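PDB 3T33: LanC-like protein GCR2 from Arabidopsis thaliana, which binds zinc, belongs to the LanC-like family and may play a role in abscisic acid signalling. Local coordinates for residues 92-97 / 398-403. Sequence-based numbering, arbitrary orientation.
Sequences FKSYQV and MLLDMN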
ATOM      1  N   PHE A  92      11.094   8.329  -6.704  1.00 31.94           N
ATOM      2  CA  PHE A  92      10.924   9.146  -5.494  1.00 32.12           C
ATOM      3  C   PHE A  92      11.300   8.377  -4.166  1.00 32.70           C
ATOM      4  O   PHE A  92      12.015   8.898  -3.326  1.00 33.54           O
ATOM      5  CB  PHE A  92       9.495   9.723  -5.412  1.00 31.14           C
ATOM      6  CG  PHE A  92       9.331  10.726  -4.308  1.00 31.34           C
ATOM      7  CD1 PHE A  92       9.962  11.954  -4.373  1.00 31.06           C
ATOM      8  CD2 PHE A  92       8.591  10.429  -3.184  1.00 32.53           C
ATOM      9  CE1 PHE A  92       9.871  12.878  -3.320  1.00 28.92           C
ATOM     10  CE2 PHE A  92       8.501  11.355  -2.114  1.00 33.55           C
ATOM     11  CZ  PHE A  92       9.141  12.595  -2.216  1.00 29.71           C
ATOM     12  N   LYS A  93      10.793   7.170  -3.986  1.00 32.23           N
ATOM     13  CA  LYS A  93      11.107   6.365  -2.818  1.00 33.12           C
ATOM     14  C   LYS A  93      12.632   6.106  -2.747  1.00 33.82           C
ATOM     15  O   LYS A  93      13.254   6.107  -1.669  1.00 35.64           O
ATOM     16  CB  LYS A  93      10.393   5.032  -2.968  1.00 31.81           C
ATOM     17  CG  LYS A  93      10.784   4.036  -1.934  1.00 33.81           C
ATOM     18  CD  LYS A  93       9.793   3.980  -0.766  1.00 37.30           C
ATOM     19  CE  LYS A  93      10.280   4.675   0.381  1.00 36.74           C
ATOM     20  NZ  LYS A  93       9.177   4.834   1.388  1.00 40.22           N
ATOM     21  N   SER A  94      13.235   5.906  -3.896  1.00 33.69           N
ATOM     22  CA  SER A  94      14.662   5.684  -3.964  1.00 33.90           C
ATOM     23  C   SER A  94      15.431   6.929  -3.617  1.00 33.82           C
ATOM     24  O   SER A  94      16.473   6.889  -2.966  1.00 32.38           O
ATOM     25  CB  SER A  94      15.033   5.267  -5.367  1.00 33.90           C
ATOM     26  OG  SER A  94      16.409   4.989  -5.404  1.00 35.33           O
ATOM     27  N   TYR A  95      14.948   8.050  -4.090  1.00 33.67           N
ATOM     28  CA  TYR A  95      15.542   9.271  -3.652  1.00 34.59           C
ATOM     29  C   TYR A  95      15.401   9.401  -2.108  1.00 36.39           C
ATOM     30  O   TYR A  95      16.330   9.835  -1.442  1.00 36.51           O
ATOM     31  CB  TYR A  95      14.893  10.472  -4.393  1.00 34.36           C
ATOM     32  CG  TYR A  95      15.111  11.757  -3.685  1.00 36.31           C
ATOM     33  CD1 TYR A  95      16.392  12.341  -3.626  1.00 40.28           C
ATOM     34  CD2 TYR A  95      14.072  12.348  -2.985  1.00 38.40           C
ATOM     35  CE1 TYR A  95      16.609  13.528  -2.882  1.00 42.40           C
ATOM     36  CE2 TYR A  95      14.253  13.496  -2.272  1.00 41.43           C
ATOM     37  CZ  TYR A  95      15.520  14.095  -2.226  1.00 44.00           C
ATOM     38  OH  TYR A  95      15.668  15.254  -1.498  1.00 45.87           O
ATOM     39  N   GLN A  96      14.235   9.081  -1.551  1.00 37.12           N
ATOM     40  CA  GLN A  96      13.992   9.301  -0.123  1.00 38.82           C
ATOM     41  C   GLN A  96      14.991   8.472   0.703  1.00 38.54           C
ATOM     42  O   GLN A  96      15.358   8.866   1.824  1.00 38.17           O
ATOM     43  CB  GLN A  96      12.587   8.829   0.255  1.00 39.41           C
ATOM     44  CG  GLN A  96      11.432   9.814   0.094  1.00 44.38           C
ATOM     45  CD  GLN A  96      10.122   9.255   0.801  1.00 54.94           C
ATOM     46  OE1 GLN A  96       9.724   8.077   0.598  1.00 57.66           O
ATOM     47  NE2 GLN A  96       9.478  10.095   1.646  1.00 54.68           N
ATOM     48  N   VAL A  97      15.374   7.310   0.148  1.00 37.44           N
ATOM     49  CA  VAL A  97      16.233   6.357   0.825  1.00 37.40           C
ATOM     50  C   VAL A  97      17.721   6.704   0.586  1.00 37.98           C
ATOM     51  O   VAL A  97      18.496   6.676   1.524  1.00 36.31           O
ATOM     52  CB  VAL A  97      15.954   4.889   0.377  1.00 37.58           C
ATOM     53  CG1 VAL A  97      16.926   3.922   1.029  1.00 39.14           C
ATOM     54  CG2 VAL A  97      14.579   4.462   0.775  1.00 36.30           C
ATOM     55  N   MET A 398       9.024  -2.105  -2.034  1.00 28.00           N
ATOM     56  CA  MET A 398       8.927  -2.742  -0.732  1.00 29.33           C
ATOM     57  C   MET A 398      10.365  -2.955  -0.202  1.00 30.19           C
ATOM     58  O   MET A 398      10.673  -2.660   0.978  1.00 29.91           O
ATOM     59  CB  MET A 398       8.131  -4.064  -0.867  1.00 28.57           C
ATOM     60  CG  MET A 398       7.889  -4.814   0.446  1.00 30.55           C
ATOM     61  SD  MET A 398       9.371  -5.672   0.881  1.00 31.03           S
ATOM     62  CE  MET A 398       9.242  -7.056  -0.230  1.00 22.42           C
ATOM     63  N   LEU A 399      11.249  -3.377  -1.093  1.00 30.38           N
ATOM     64  CA  LEU A 399      12.632  -3.670  -0.711  1.00 31.69           C
ATOM     65  C   LEU A 399      13.320  -2.424  -0.156  1.00 31.82           C
ATOM     66  O   LEU A 399      13.940  -2.450   0.971  1.00 30.88           O
ATOM     67  CB  LEU A 399      13.421  -4.261  -1.878  1.00 31.17           C
ATOM     68  CG  LEU A 399      13.565  -5.767  -2.144  1.00 35.97           C
ATOM     69  CD1 LEU A 399      12.656  -6.634  -1.284  1.00 37.08           C
ATOM     70  CD2 LEU A 399      13.560  -6.129  -3.700  1.00 35.67           C
ATOM     71  N   LEU A 400      13.156  -1.322  -0.901  1.00 30.00           N
ATOM     72  CA  LEU A 400      13.682  -0.042  -0.452  1.00 29.91           C
ATOM     73  C   LEU A 400      13.119   0.353   0.907  1.00 30.25           C
ATOM     74  O   LEU A 400      13.827   0.931   1.760  1.00 30.14           O
ATOM     75  CB  LEU A 400      13.340   1.027  -1.488  1.00 30.22           C
ATOM     76  CG  LEU A 400      14.137   0.846  -2.795  1.00 31.31           C
ATOM     77  CD1 LEU A 400      13.664   1.807  -3.892  1.00 32.50           C
ATOM     78  CD2 LEU A 400      15.678   0.998  -2.572  1.00 29.78           C
ATOM     79  N   ASP A 401      11.837   0.067   1.126  1.00 28.71           N
ATOM     80  CA  ASP A 401      11.163   0.508   2.369  1.00 29.92           C
ATOM     81  C   ASP A 401      11.669  -0.368   3.596  1.00 31.23           C
ATOM     82  O   ASP A 401      11.569   0.046   4.776  1.00 30.44           O
ATOM     83  CB  ASP A 401       9.651   0.392   2.170  1.00 28.95           C
ATOM     84  CG  ASP A 401       8.900   1.657   2.430  1.00 30.43           C
ATOM     85  OD1 ASP A 401       9.462   2.648   2.950  1.00 31.86           O
ATOM     86  OD2 ASP A 401       7.677   1.650   2.113  1.00 29.83           O
ATOM     87  N   MET A 402      12.197  -1.575   3.314  1.00 31.52           N
ATOM     88  CA  MET A 402      12.848  -2.394   4.380  1.00 32.84           C
ATOM     89  C   MET A 402      14.122  -1.752   4.950  1.00 34.19           C
ATOM     90  O   MET A 402      14.546  -2.058   6.054  1.00 34.87           O
ATOM     91  CB  MET A 402      13.175  -3.799   3.922  1.00 32.78           C
ATOM     92  CG  MET A 402      12.001  -4.648   3.452  1.00 34.55           C
ATOM     93  SD  MET A 402      10.970  -5.235   4.813  1.00 36.52           S
ATOM     94  CE  MET A 402      12.052  -6.517   5.447  1.00 34.31           C
ATOM     95  N   ASN A 403      14.721  -0.838   4.220  1.00 34.98           N
ATOM     96  CA  ASN A 403      15.872  -0.170   4.738  1.00 36.88           C
ATOM     97  C   ASN A 403      15.575   0.523   6.065  1.00 37.08           C
ATOM     98  O   ASN A 403      16.471   0.603   6.911  1.00 35.86           O
ATOM     99  CB  ASN A 403      16.396   0.843   3.737  1.00 37.58           C
ATOM    100  CG  ASN A 403      17.872   1.055   3.878  1.00 45.01           C
ATOM    101  OD1 ASN A 403      18.671   0.178   3.506  1.00 49.64           O
ATOM    102  ND2 ASN A 403      18.262   2.209   4.478  1.00 48.12           N
TER
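L400 lays its CD1 methyl over the backbone of helix 84-98 at S94, 4.0 Å from both S94 CA and S94 CB, while L400 CB lies 4.0 Å from K93 CG. A branched leucine suits this buried spot because it can touch two neighbouring residues at once, and the short S94 side chain lets the methyl reach the helix backbone; the S94 hydroxyl is hydrogen-bonded to D103 of helix 101-118. The K93 and L400 side chains pass alongside one another, running opposite ways, the lysine methylenes supplying an apolar flank. In the alpha/alpha barrel of the LanC-like family, helices 84-98 and 392-402 lie far apart in sequence yet pack nearly parallel (15°), their axes 9.8 Å apart. CG of K93 stands anti to the backbone N (chi1 172°), and the chain then bends at chi2 and chi3 to cross D401 at about a right angle. K93 NZ lies 2.7 Å from D401 OD1 in a hydrogen-bonded salt bridge, approaching from above the carboxylate plane (51° out of it). Q96 OE1, one turn on, accepts a weak hydrogen bond from the same ammonium. The buried K93 and D401 charges offset each other, and D401 OD2 is hydrogen-bonded to the Y341 hydroxyl. Beta-branched V97 has two methyls diverging from CB: CG2 meets L400 O at 3.7 Å, and CG1 meets N403 ND2 at 4.1 Å.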